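Cytoplasmic protein (Cryptococcus neoformans var. grubii serotype A, PDB 7LPO) probably hydrolyses the beta-glucosidic bond of steryl glucosides, as a glycoside hydrolase of family 5. Local coordinates at residues Met197-Asn202 and Asp583-Glu588; Glu59-Thr64 and Leu179-Pro184; Ile522-Asp527 and Ser547-Ala552; Val41-Ser46 and Lys75-Asp80. All coordinates share one frame; numbering follows the deposited sequence.

From the N terminus, contact 4 opens first, at the end of strand 35-43. It closes a short loop when residues 75-80 return to that strand end. Contact 2 starts inside this loop, at helix 61-66, and closes later at residues 179-184, so the two cross. Contact 1 opens soon after, at 197-202, and spans about half of the chain to 583-588. Contact 3 lies wholly within that span and joins the loop after strand 518-522 to helix 547-559. Contact 1 touches contact 2 through Asn586 and His180, and contact 3 through Gly587 and Asp527. Contacts 3 and 4 tie strand ends of the barrel expected for family 5 to nearby segments. Contacts 1 and 2 join loops and a short helix.

Contact 1: residues Met197-Asn202 and Asp583-Glu588; sequences MIWGTN and DNWNGE
The backbone O of Asn586 holds two waters that link it to the segment 197-202. Water 1 lies 2.9 Å from Asn586 O, to which it donates, and accepts from Met197 N. Water 2 donates to the same O, and accepts only a weak bond from Trp199 N. The Asn586 carbonyl sits in a type I' beta turn from Trp585 to Glu588. Two indoles form a T-shaped pair. Trp585 brings its CZ3-CH2 edge to one face of Trp199, with CH2 over the centre and the planes 62° apart. Trp585 CZ3 lies 3.6 Å from Trp199 CE2. Trp585 NE1 is anchored to Gly153 O. Residues 198-202 are 3-10 in the long loop before helix 206-221; 583-588 lies in the loop after strand 567-570, a strand of the barrel expected for family 5. Glu588 OE1 bonds to a bound Tris, probably from the crystallisation liquor; such molecules often mark pockets. Its other oxygen, OE2, takes a weak, bent bond from Trp199 NE1 at 2.8 Å, with an N-H...O angle of 130°. Met197 CE also touches this oxygen, 3.1 Å from Glu588 OE2. Asn586 ND2 approaches Trp199 CB to 3.3 Å and bonds to Gly152 O.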
# COMPACT_ATOMS: atom_id res chain seq x y z
N MET A 197 -1.12 8.15 -13.72
CA MET A 197 -1.96 7.83 -12.57
C MET A 197 -3.42 7.64 -12.94
O MET A 197 -4.29 7.68 -12.07
CB MET A 197 -1.84 8.92 -11.50
CG MET A 197 -0.47 9.03 -10.82
SD MET A 197 0.33 7.44 -10.47
CE MET A 197 -0.14 7.16 -8.81
N ILE A 198 -3.72 7.45 -14.23
CA ILE A 198 -5.12 7.25 -14.58
C ILE A 198 -5.60 5.88 -14.12
O ILE A 198 -6.81 5.66 -14.00
CB ILE A 198 -5.33 7.43 -16.10
CG1 ILE A 198 -6.82 7.66 -16.39
CG2 ILE A 198 -4.82 6.24 -16.86
CD1 ILE A 198 -7.09 8.11 -17.82
N TRP A 199 -4.68 4.96 -13.81
CA TRP A 199 -5.09 3.62 -13.41
C TRP A 199 -6.03 3.68 -12.22
O TRP A 199 -6.91 2.80 -12.07
CB TRP A 199 -3.86 2.76 -13.09
CG TRP A 199 -3.13 3.19 -11.85
CD1 TRP A 199 -2.02 3.98 -11.78
CD2 TRP A 199 -3.46 2.84 -10.50
NE1 TRP A 199 -1.64 4.15 -10.46
CE2 TRP A 199 -2.51 3.47 -9.66
CE3 TRP A 199 -4.47 2.07 -9.92
CZ2 TRP A 199 -2.55 3.35 -8.28
CZ3 TRP A 199 -4.50 1.95 -8.54
CH2 TRP A 199 -3.54 2.59 -7.74
N GLY A 200 -5.89 4.70 -11.38
CA GLY A 200 -6.67 4.79 -10.16
C GLY A 200 -8.14 5.10 -10.40
O GLY A 200 -8.99 4.75 -9.57
N THR A 201 -8.46 5.73 -11.53
CA THR A 201 -9.86 6.01 -11.87
C THR A 201 -10.65 4.74 -12.17
O THR A 201 -11.89 4.80 -12.25
CB THR A 201 -9.95 6.96 -13.08
OG1 THR A 201 -9.51 6.31 -14.28
CG2 THR A 201 -9.12 8.22 -12.84
N ASN A 202 -9.98 3.60 -12.34
CA ASN A 202 -10.72 2.36 -12.55
C ASN A 202 -11.65 2.08 -11.38
O ASN A 202 -12.70 1.46 -11.58
CB ASN A 202 -9.74 1.21 -12.79
CG ASN A 202 -9.23 1.18 -14.23
OD1 ASN A 202 -10.01 1.21 -15.18
ND2 ASN A 202 -7.93 1.15 -14.40
N ASP A 583 8.48 1.05 -12.66
CA ASP A 583 8.25 -0.17 -11.91
C ASP A 583 7.54 -1.25 -12.75
O ASP A 583 7.20 -2.28 -12.16
CB ASP A 583 7.40 0.12 -10.66
CG ASP A 583 8.10 1.04 -9.65
OD1 ASP A 583 9.33 1.23 -9.72
OD2 ASP A 583 7.38 1.58 -8.78
N ASN A 584 7.33 -1.01 -14.05
CA ASN A 584 6.68 -1.96 -14.95
C ASN A 584 5.21 -2.14 -14.58
O ASN A 584 4.66 -3.24 -14.73
CB ASN A 584 7.38 -3.31 -14.95
CG ASN A 584 8.81 -3.22 -15.42
OD1 ASN A 584 9.06 -2.85 -16.56
ND2 ASN A 584 9.75 -3.52 -14.54
N TRP A 585 4.57 -1.06 -14.13
CA TRP A 585 3.17 -1.13 -13.69
C TRP A 585 2.55 0.26 -13.84
O TRP A 585 2.77 1.14 -13.00
CB TRP A 585 3.10 -1.63 -12.26
CG TRP A 585 1.71 -1.94 -11.80
CD1 TRP A 585 1.02 -3.09 -12.01
CD2 TRP A 585 0.85 -1.09 -11.04
NE1 TRP A 585 -0.23 -3.01 -11.43
CE2 TRP A 585 -0.36 -1.79 -10.83
CE3 TRP A 585 0.97 0.21 -10.53
CZ2 TRP A 585 -1.43 -1.24 -10.13
CZ3 TRP A 585 -0.09 0.76 -9.82
CH2 TRP A 585 -1.28 0.02 -9.63
N ASN A 586 1.79 0.44 -14.92
CA ASN A 586 0.88 1.56 -15.10
C ASN A 586 1.59 2.91 -15.11
O ASN A 586 0.98 3.94 -14.83
CB ASN A 586 -0.21 1.54 -14.02
CG ASN A 586 -1.19 0.40 -14.20
OD1 ASN A 586 -1.30 -0.17 -15.29
ND2 ASN A 586 -1.93 0.07 -13.15
N GLY A 587 2.86 2.92 -15.46
CA GLY A 587 3.60 4.16 -15.54
C GLY A 587 4.15 4.65 -14.23
O GLY A 587 4.76 5.72 -14.20
N GLU A 588 3.96 3.91 -13.14
CA GLU A 588 4.51 4.31 -11.86
C GLU A 588 6.00 3.99 -11.78
O GLU A 588 6.48 3.01 -12.35
CB GLU A 588 3.78 3.59 -10.72
CG GLU A 588 2.36 4.08 -10.54
CD GLU A 588 1.79 3.72 -9.18
OE1 GLU A 588 2.45 2.98 -8.43
OE2 GLU A 588 0.67 4.18 -8.89
O HOH W 1 1.56 6.73 -14.23
O HOH W 2 -1.51 5.29 -14.85

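Contact 2: residues Glu59-Thr64 and Leu179-Pro184; sequences EGFWET and LHCEWP
Trp62 and Phe61, of the segment that runs into helix 61-66, pack with Leu179 and its neighbours in the loop 179-184. The contact joins this short helix to a long loop of the family 5 hydrolase, and it includes a Cys sulfur-aromatic pair. Trp62 supplies the polar link. Its NE1 donates to Glu182 OE2 at 2.9 Å, and the bond is nearly straight at 166°. The oxygen lies close to the indole plane, while the donor comes in from above the carboxylate plane. Arg58 NE forms a salt bridge with the same oxygen, and Glu182 OE1 bonds to Thr172. Both carboxylate oxygens of this buried group therefore have partners, and the nearby arginine would probably favour its charged form.

Leu179 meets Trp62 tip to tip. Its CD2 is 3.5 Å from Trp62 CZ2 and 3.9 Å from Trp62 CH2. The same methyl touches the second aromatic ring more loosely, with Leu179 CD2 4.2 Å from Phe61 CE2. With CG anti to the backbone N (chi1 177°), the Phe61 ring is set toward the 179-184 loop. Phe61 also packs against Trp62 within the segment, with its CD2 over the middle of the indole. Phe150 meets the Phe61 ring, and Tyr169 meets that of Trp62. Across the contact, Cys181 comes over a face of Phe61. Cys181 SG lies 4.2 Å from the Phe61 ring centroid, 20° off the ring normal. It is offset toward the rim, where Cys181 SG and Phe61 CD2 are 4.0 Å apart.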
# COMPACT_ATOMS: atom_id res chain seq x y z
N GLU A 59 0.78 -8.98 -25.43
CA GLU A 59 0.99 -10.35 -25.87
C GLU A 59 1.12 -11.29 -24.67
O GLU A 59 1.90 -11.04 -23.75
CB GLU A 59 2.24 -10.44 -26.74
CG GLU A 59 2.50 -11.82 -27.29
CD GLU A 59 3.63 -11.85 -28.29
OE1 GLU A 59 3.52 -11.15 -29.33
OE2 GLU A 59 4.64 -12.55 -28.04
N GLY A 60 0.33 -12.37 -24.69
CA GLY A 60 0.33 -13.35 -23.63
C GLY A 60 -0.46 -12.97 -22.39
O GLY A 60 -0.67 -13.83 -21.53
N PHE A 61 -0.94 -11.73 -22.30
CA PHE A 61 -1.61 -11.23 -21.11
C PHE A 61 -2.87 -12.04 -20.81
O PHE A 61 -3.03 -12.57 -19.70
CB PHE A 61 -1.94 -9.74 -21.32
CG PHE A 61 -2.72 -9.11 -20.19
CD1 PHE A 61 -2.11 -8.80 -18.99
CD2 PHE A 61 -4.05 -8.78 -20.36
CE1 PHE A 61 -2.83 -8.20 -17.97
CE2 PHE A 61 -4.77 -8.18 -19.35
CZ PHE A 61 -4.16 -7.88 -18.15
N TRP A 62 -3.76 -12.15 -21.78
CA TRP A 62 -5.00 -12.89 -21.58
C TRP A 62 -4.78 -14.40 -21.66
O TRP A 62 -5.34 -15.16 -20.85
CB TRP A 62 -6.03 -12.46 -22.62
CG TRP A 62 -6.47 -11.04 -22.53
CD1 TRP A 62 -6.22 -10.05 -23.44
CD2 TRP A 62 -7.24 -10.45 -21.49
NE1 TRP A 62 -6.81 -8.88 -23.04
CE2 TRP A 62 -7.43 -9.09 -21.84
CE3 TRP A 62 -7.79 -10.92 -20.30
CZ2 TRP A 62 -8.13 -8.20 -21.02
CZ3 TRP A 62 -8.49 -10.03 -19.49
CH2 TRP A 62 -8.66 -8.69 -19.85
N GLU A 63 -3.97 -14.86 -22.61
CA GLU A 63 -3.87 -16.29 -22.89
C GLU A 63 -3.35 -17.08 -21.70
O GLU A 63 -3.86 -18.16 -21.38
CB GLU A 63 -2.97 -16.53 -24.10
CG GLU A 63 -3.54 -16.03 -25.42
CD GLU A 63 -3.22 -14.56 -25.68
OE1 GLU A 63 -2.69 -13.88 -24.77
OE2 GLU A 63 -3.50 -14.09 -26.80
N THR A 64 -2.31 -16.57 -21.04
CA THR A 64 -1.75 -17.31 -19.91
C THR A 64 -2.76 -17.40 -18.77
O THR A 64 -2.88 -18.44 -18.12
CB THR A 64 -0.45 -16.68 -19.43
OG1 THR A 64 -0.66 -15.30 -19.14
CG2 THR A 64 0.64 -16.81 -20.49
N LEU A 179 -7.11 -0.58 -19.27
CA LEU A 179 -5.95 -1.44 -19.12
C LEU A 179 -4.77 -0.79 -19.82
O LEU A 179 -4.88 -0.34 -20.96
CB LEU A 179 -6.21 -2.82 -19.72
CG LEU A 179 -7.01 -3.81 -18.90
CD1 LEU A 179 -8.23 -3.18 -18.27
CD2 LEU A 179 -7.40 -4.99 -19.80
N HIS A 180 -3.62 -0.76 -19.13
CA HIS A 180 -2.43 -0.17 -19.72
C HIS A 180 -2.11 -0.80 -21.08
O HIS A 180 -1.78 -0.09 -22.04
CB HIS A 180 -1.26 -0.35 -18.76
CG HIS A 180 -0.05 0.42 -19.15
ND1 HIS A 180 1.17 0.27 -18.51
CD2 HIS A 180 0.14 1.36 -20.11
CE1 HIS A 180 2.05 1.08 -19.06
NE2 HIS A 180 1.46 1.76 -20.03
N CYS A 181 -2.20 -2.12 -21.18
CA CYS A 181 -1.81 -2.79 -22.41
C CYS A 181 -2.83 -2.65 -23.53
O CYS A 181 -2.52 -3.03 -24.67
CB CYS A 181 -1.53 -4.27 -22.13
SG CYS A 181 -3.01 -5.26 -21.84
N GLU A 182 -4.03 -2.12 -23.26
CA GLU A 182 -5.03 -1.88 -24.30
C GLU A 182 -5.38 -0.40 -24.39
O GLU A 182 -6.50 -0.04 -24.77
CB GLU A 182 -6.28 -2.72 -24.06
CG GLU A 182 -6.01 -4.23 -24.02
CD GLU A 182 -7.28 -5.09 -24.04
OE1 GLU A 182 -8.38 -4.55 -23.82
OE2 GLU A 182 -7.17 -6.31 -24.28
N TRP A 183 -4.44 0.47 -24.03
CA TRP A 183 -4.66 1.91 -24.13
C TRP A 183 -3.94 2.45 -25.35
O TRP A 183 -2.76 2.13 -25.55
CB TRP A 183 -4.15 2.63 -22.88
CG TRP A 183 -4.28 4.11 -23.03
CD1 TRP A 183 -3.43 4.95 -23.69
CD2 TRP A 183 -5.34 4.92 -22.53
NE1 TRP A 183 -3.90 6.24 -23.63
CE2 TRP A 183 -5.07 6.25 -22.92
CE3 TRP A 183 -6.50 4.66 -21.79
CZ2 TRP A 183 -5.91 7.30 -22.59
CZ3 TRP A 183 -7.33 5.71 -21.47
CH2 TRP A 183 -7.03 7.02 -21.87
N PRO A 184 -4.57 3.31 -26.18
CA PRO A 184 -5.95 3.81 -26.05
C PRO A 184 -6.99 2.86 -26.62
O PRO A 184 -8.18 3.08 -26.49
CB PRO A 184 -5.92 5.12 -26.85
CG PRO A 184 -4.90 4.86 -27.94
CD PRO A 184 -3.88 3.87 -27.36

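Contact 3: residues Ile522-Asp527 and Ser547-Ala552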
# COMPACT_ATOMS: atom_id res chain seq x y z
N ILE A 522 4.15 4.74 1.82
CA ILE A 522 4.45 6.15 1.64
C ILE A 522 5.61 6.23 0.66
O ILE A 522 6.50 5.37 0.67
CB ILE A 522 4.78 6.84 2.99
CG1 ILE A 522 5.12 8.32 2.78
CG2 ILE A 522 5.92 6.15 3.71
CD1 ILE A 522 5.04 9.15 4.04
N GLY A 523 5.57 7.22 -0.23
CA GLY A 523 6.62 7.33 -1.24
C GLY A 523 6.37 8.47 -2.21
O GLY A 523 5.38 9.20 -2.10
N ILE A 524 7.28 8.59 -3.17
CA ILE A 524 7.24 9.67 -4.16
C ILE A 524 7.64 9.12 -5.52
O ILE A 524 8.30 8.08 -5.62
CB ILE A 524 8.17 10.85 -3.80
CG1 ILE A 524 9.62 10.36 -3.64
CG2 ILE A 524 7.73 11.52 -2.50
CD1 ILE A 524 10.52 10.64 -4.83
N PRO A 525 7.25 9.81 -6.60
CA PRO A 525 7.63 9.37 -7.95
C PRO A 525 9.01 9.88 -8.36
O PRO A 525 9.34 11.05 -8.20
CB PRO A 525 6.55 9.98 -8.84
CG PRO A 525 6.17 11.27 -8.10
CD PRO A 525 6.28 10.92 -6.62
N TYR A 526 9.81 8.98 -8.93
CA TYR A 526 11.15 9.31 -9.38
C TYR A 526 11.20 9.75 -10.84
O TYR A 526 12.18 10.39 -11.25
CB TYR A 526 12.09 8.12 -9.17
CG TYR A 526 12.55 7.99 -7.74
CD1 TYR A 526 13.65 8.69 -7.28
CD2 TYR A 526 11.87 7.19 -6.83
CE1 TYR A 526 14.07 8.58 -5.96
CE2 TYR A 526 12.29 7.08 -5.51
CZ TYR A 526 13.39 7.79 -5.09
OH TYR A 526 13.83 7.67 -3.81
N ASP A 527 10.16 9.45 -11.62
CA ASP A 527 10.10 9.86 -13.03
C ASP A 527 9.59 11.28 -13.20
O ASP A 527 8.82 11.56 -14.12
CB ASP A 527 9.25 8.87 -13.83
CG ASP A 527 7.85 8.69 -13.26
OD1 ASP A 527 7.66 8.83 -12.03
OD2 ASP A 527 6.93 8.36 -14.05
N SER A 547 17.87 16.14 -7.19
CA SER A 547 17.54 17.22 -6.26
C SER A 547 16.05 17.29 -5.96
O SER A 547 15.64 17.44 -4.80
CB SER A 547 18.00 18.57 -6.84
OG SER A 547 19.38 18.57 -7.12
N SER A 548 15.21 17.29 -7.00
CA SER A 548 13.77 17.42 -6.78
C SER A 548 13.19 16.18 -6.10
O SER A 548 12.39 16.29 -5.17
CB SER A 548 13.06 17.68 -8.11
OG SER A 548 13.23 19.02 -8.49
N GLN A 549 13.58 14.99 -6.56
CA GLN A 549 13.11 13.78 -5.90
C GLN A 549 13.55 13.75 -4.44
O GLN A 549 12.79 13.31 -3.56
CB GLN A 549 13.64 12.56 -6.65
CG GLN A 549 13.03 12.37 -8.05
CD GLN A 549 13.77 13.13 -9.14
OE1 GLN A 549 14.48 14.10 -8.88
NE2 GLN A 549 13.60 12.68 -10.39
N GLN A 550 14.75 14.27 -4.17
CA GLN A 550 15.30 14.26 -2.82
C GLN A 550 14.47 15.14 -1.89
O GLN A 550 14.12 14.72 -0.78
CB GLN A 550 16.74 14.72 -2.86
CG GLN A 550 17.44 14.71 -1.52
CD GLN A 550 18.94 14.81 -1.65
OE1 GLN A 550 19.57 15.64 -1.01
NE2 GLN A 550 19.53 13.96 -2.48
N LYS A 551 14.16 16.37 -2.32
CA LYS A 551 13.33 17.23 -1.49
C LYS A 551 11.96 16.61 -1.23
O LYS A 551 11.47 16.59 -0.09
CB LYS A 551 13.17 18.60 -2.15
CG LYS A 551 14.44 19.43 -2.24
CD LYS A 551 14.13 20.84 -2.73
CE LYS A 551 15.22 21.40 -3.62
NZ LYS A 551 16.56 21.35 -2.96
N ALA A 552 11.31 16.11 -2.29
CA ALA A 552 10.00 15.48 -2.11
C ALA A 552 10.08 14.31 -1.14
O ALA A 552 9.29 14.22 -0.20
CB ALA A 552 9.47 15.01 -3.47
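The backbones come closest at Tyr526 and Gln549, whose CA atoms are 6.0 Å apart, and stay near at Ile524 and Ala552. Residues 522-527 lie in the loop after strand 518-522. After the short helix 528-531 comes helix 547-559, which leads on to the parallel strand 567-570. This is consistent with a beta-alpha unit of the TIM barrel expected for family 5.

Gln549 carries much of the contact. Its chain bends at chi2 (87°), which places CD, and the amide reaches back to the loop. Gln549 NE2 donates to Tyr526 O at 2.8 Å, with a nearly straight angle of 166°. The acceptor lies in the amide plane, but the donor is tilted 32° from the carbonyl plane of Tyr526. The aliphatic part of Gln549 meets the tyrosine ring obliquely, with Gln549 CG 3.8 Å from Tyr526 CD1. Arg660 makes a cation-pi contact with that ring. Ile524 packs against the helix. Its CG2 is 4.0 Å from Ala552 CB. The other branch ends at CD1, which sits over the centre of the Tyr526 ring and 3.7 Å from the backbone O of Gln549.

Contact 4: residues Val41-Ser46 and Lys75-Asp80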
# COMPACT_ATOMS: atom_id res chain seq x y z
N VAL A 41 10.59 -1.10 3.80
CA VAL A 41 10.09 -0.91 2.45
C VAL A 41 9.04 -1.97 2.15
O VAL A 41 8.97 -3.02 2.80
CB VAL A 41 11.22 -0.99 1.40
CG1 VAL A 41 12.31 -0.01 1.75
CG2 VAL A 41 11.80 -2.42 1.35
N ASN A 42 8.20 -1.67 1.17
CA ASN A 42 7.34 -2.67 0.55
C ASN A 42 8.17 -3.46 -0.45
O ASN A 42 8.83 -2.88 -1.32
CB ASN A 42 6.15 -2.02 -0.14
CG ASN A 42 5.11 -1.52 0.83
OD1 ASN A 42 4.07 -2.15 1.03
ND2 ASN A 42 5.40 -0.38 1.46
N LEU A 43 8.11 -4.79 -0.34
CA LEU A 43 8.86 -5.71 -1.19
C LEU A 43 7.88 -6.78 -1.66
O LEU A 43 7.58 -7.72 -0.91
CB LEU A 43 10.02 -6.32 -0.40
CG LEU A 43 11.00 -7.25 -1.13
CD1 LEU A 43 12.07 -6.46 -1.83
CD2 LEU A 43 11.61 -8.23 -0.12
N SER A 44 7.36 -6.66 -2.89
CA SER A 44 7.70 -5.63 -3.85
C SER A 44 6.56 -5.46 -4.85
O SER A 44 5.79 -6.39 -5.10
CB SER A 44 8.99 -5.99 -4.60
OG SER A 44 9.16 -5.19 -5.75
N GLY A 45 6.45 -4.28 -5.44
CA GLY A 45 5.54 -4.08 -6.55
C GLY A 45 5.71 -5.07 -7.69
O GLY A 45 4.77 -5.31 -8.45
N SER A 46 6.91 -5.63 -7.84
CA SER A 46 7.16 -6.56 -8.93
C SER A 46 6.37 -7.85 -8.78
O SER A 46 6.21 -8.57 -9.77
CB SER A 46 8.65 -6.88 -9.03
OG SER A 46 9.11 -7.45 -7.82
N LYS A 75 9.78 -13.72 -7.98
CA LYS A 75 9.48 -12.35 -7.61
C LYS A 75 8.86 -12.35 -6.22
O LYS A 75 7.90 -13.10 -5.99
CB LYS A 75 8.51 -11.69 -8.61
CG LYS A 75 9.09 -11.53 -10.00
CD LYS A 75 7.97 -11.44 -11.02
CE LYS A 75 8.14 -10.23 -11.92
NZ LYS A 75 6.82 -9.70 -12.34
N PRO A 76 9.31 -11.50 -5.30
CA PRO A 76 10.15 -10.32 -5.56
C PRO A 76 11.64 -10.58 -5.71
O PRO A 76 12.33 -9.77 -6.32
CB PRO A 76 9.90 -9.44 -4.33
CG PRO A 76 9.66 -10.44 -3.21
CD PRO A 76 8.94 -11.63 -3.87
N LEU A 77 12.15 -11.68 -5.16
CA LEU A 77 13.58 -11.94 -5.12
C LEU A 77 13.89 -13.25 -5.83
O LEU A 77 13.24 -14.27 -5.60
CB LEU A 77 14.07 -11.99 -3.68
CG LEU A 77 14.06 -10.68 -2.91
CD1 LEU A 77 14.50 -10.97 -1.48
CD2 LEU A 77 14.96 -9.63 -3.54
N ASN A 78 14.90 -13.21 -6.71
CA ASN A 78 15.36 -14.41 -7.39
C ASN A 78 16.27 -15.21 -6.46
O ASN A 78 17.28 -14.69 -5.97
CB ASN A 78 16.09 -14.04 -8.67
CG ASN A 78 16.36 -15.24 -9.55
OD1 ASN A 78 16.93 -16.24 -9.10
ND2 ASN A 78 15.93 -15.17 -10.79
N LEU A 79 15.89 -16.45 -6.19
CA LEU A 79 16.64 -17.30 -5.27
C LEU A 79 17.57 -18.26 -5.98
O LEU A 79 18.24 -19.06 -5.32
CB LEU A 79 15.66 -18.08 -4.37
CG LEU A 79 14.72 -17.20 -3.53
CD1 LEU A 79 13.67 -18.06 -2.80
CD2 LEU A 79 15.46 -16.35 -2.52
N ASP A 80 17.65 -18.19 -7.31
CA ASP A 80 18.51 -19.09 -8.07
C ASP A 80 19.84 -18.46 -8.48
O ASP A 80 20.79 -19.20 -8.76
CB ASP A 80 17.80 -19.57 -9.35
CG ASP A 80 16.54 -20.36 -9.05
OD1 ASP A 80 16.48 -21.03 -8.00
OD2 ASP A 80 15.60 -20.31 -9.88
O HOH W 3 11.48 -8.51 -8.55
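Leu43 and Pro76 cross at about a right angle. The proline CB and CG lie against Leu43 CG, and Pro76 CB is 4.0 Å from that atom. Ser44 meets the same proline more closely, with Ser44 CB 3.6 Å from Pro76 CB. Cis peptide bonds precede both Ser44 and Pro76. Leu43 CG, anti to its backbone N (chi1 -176°), is set beside the proline. Leu43 CD2 is 4.2 Å from Leu77 CD1.

Ser44 OG accepts from Ser46 N at 3.1 Å, which makes an ST turn. It also bonds to Tyr573 O. Ser46 OG faces Pro76 CA and holds water 3 at 2.7 Å. This water donates to Pro76 O and so bridges the segments. The end of the Lys75 chain is bent (chi3 129°), and its CD and CE lie near Ser46 O. Its NZ donates to Ser46 O at 2.9 Å, in the carbonyl plane, and also bonds to His49 O. The ammonium is thus held by backbone oxygens.

Strand 35-43 runs parallel to 98-104 and 567-570, as in the TIM barrel expected for family 5. Pro76 also touches Tyr101 of strand 98-104 and Tyr123 of helix 118-133, while Leu77 packs on Ala84 and His87 of helix 83-93.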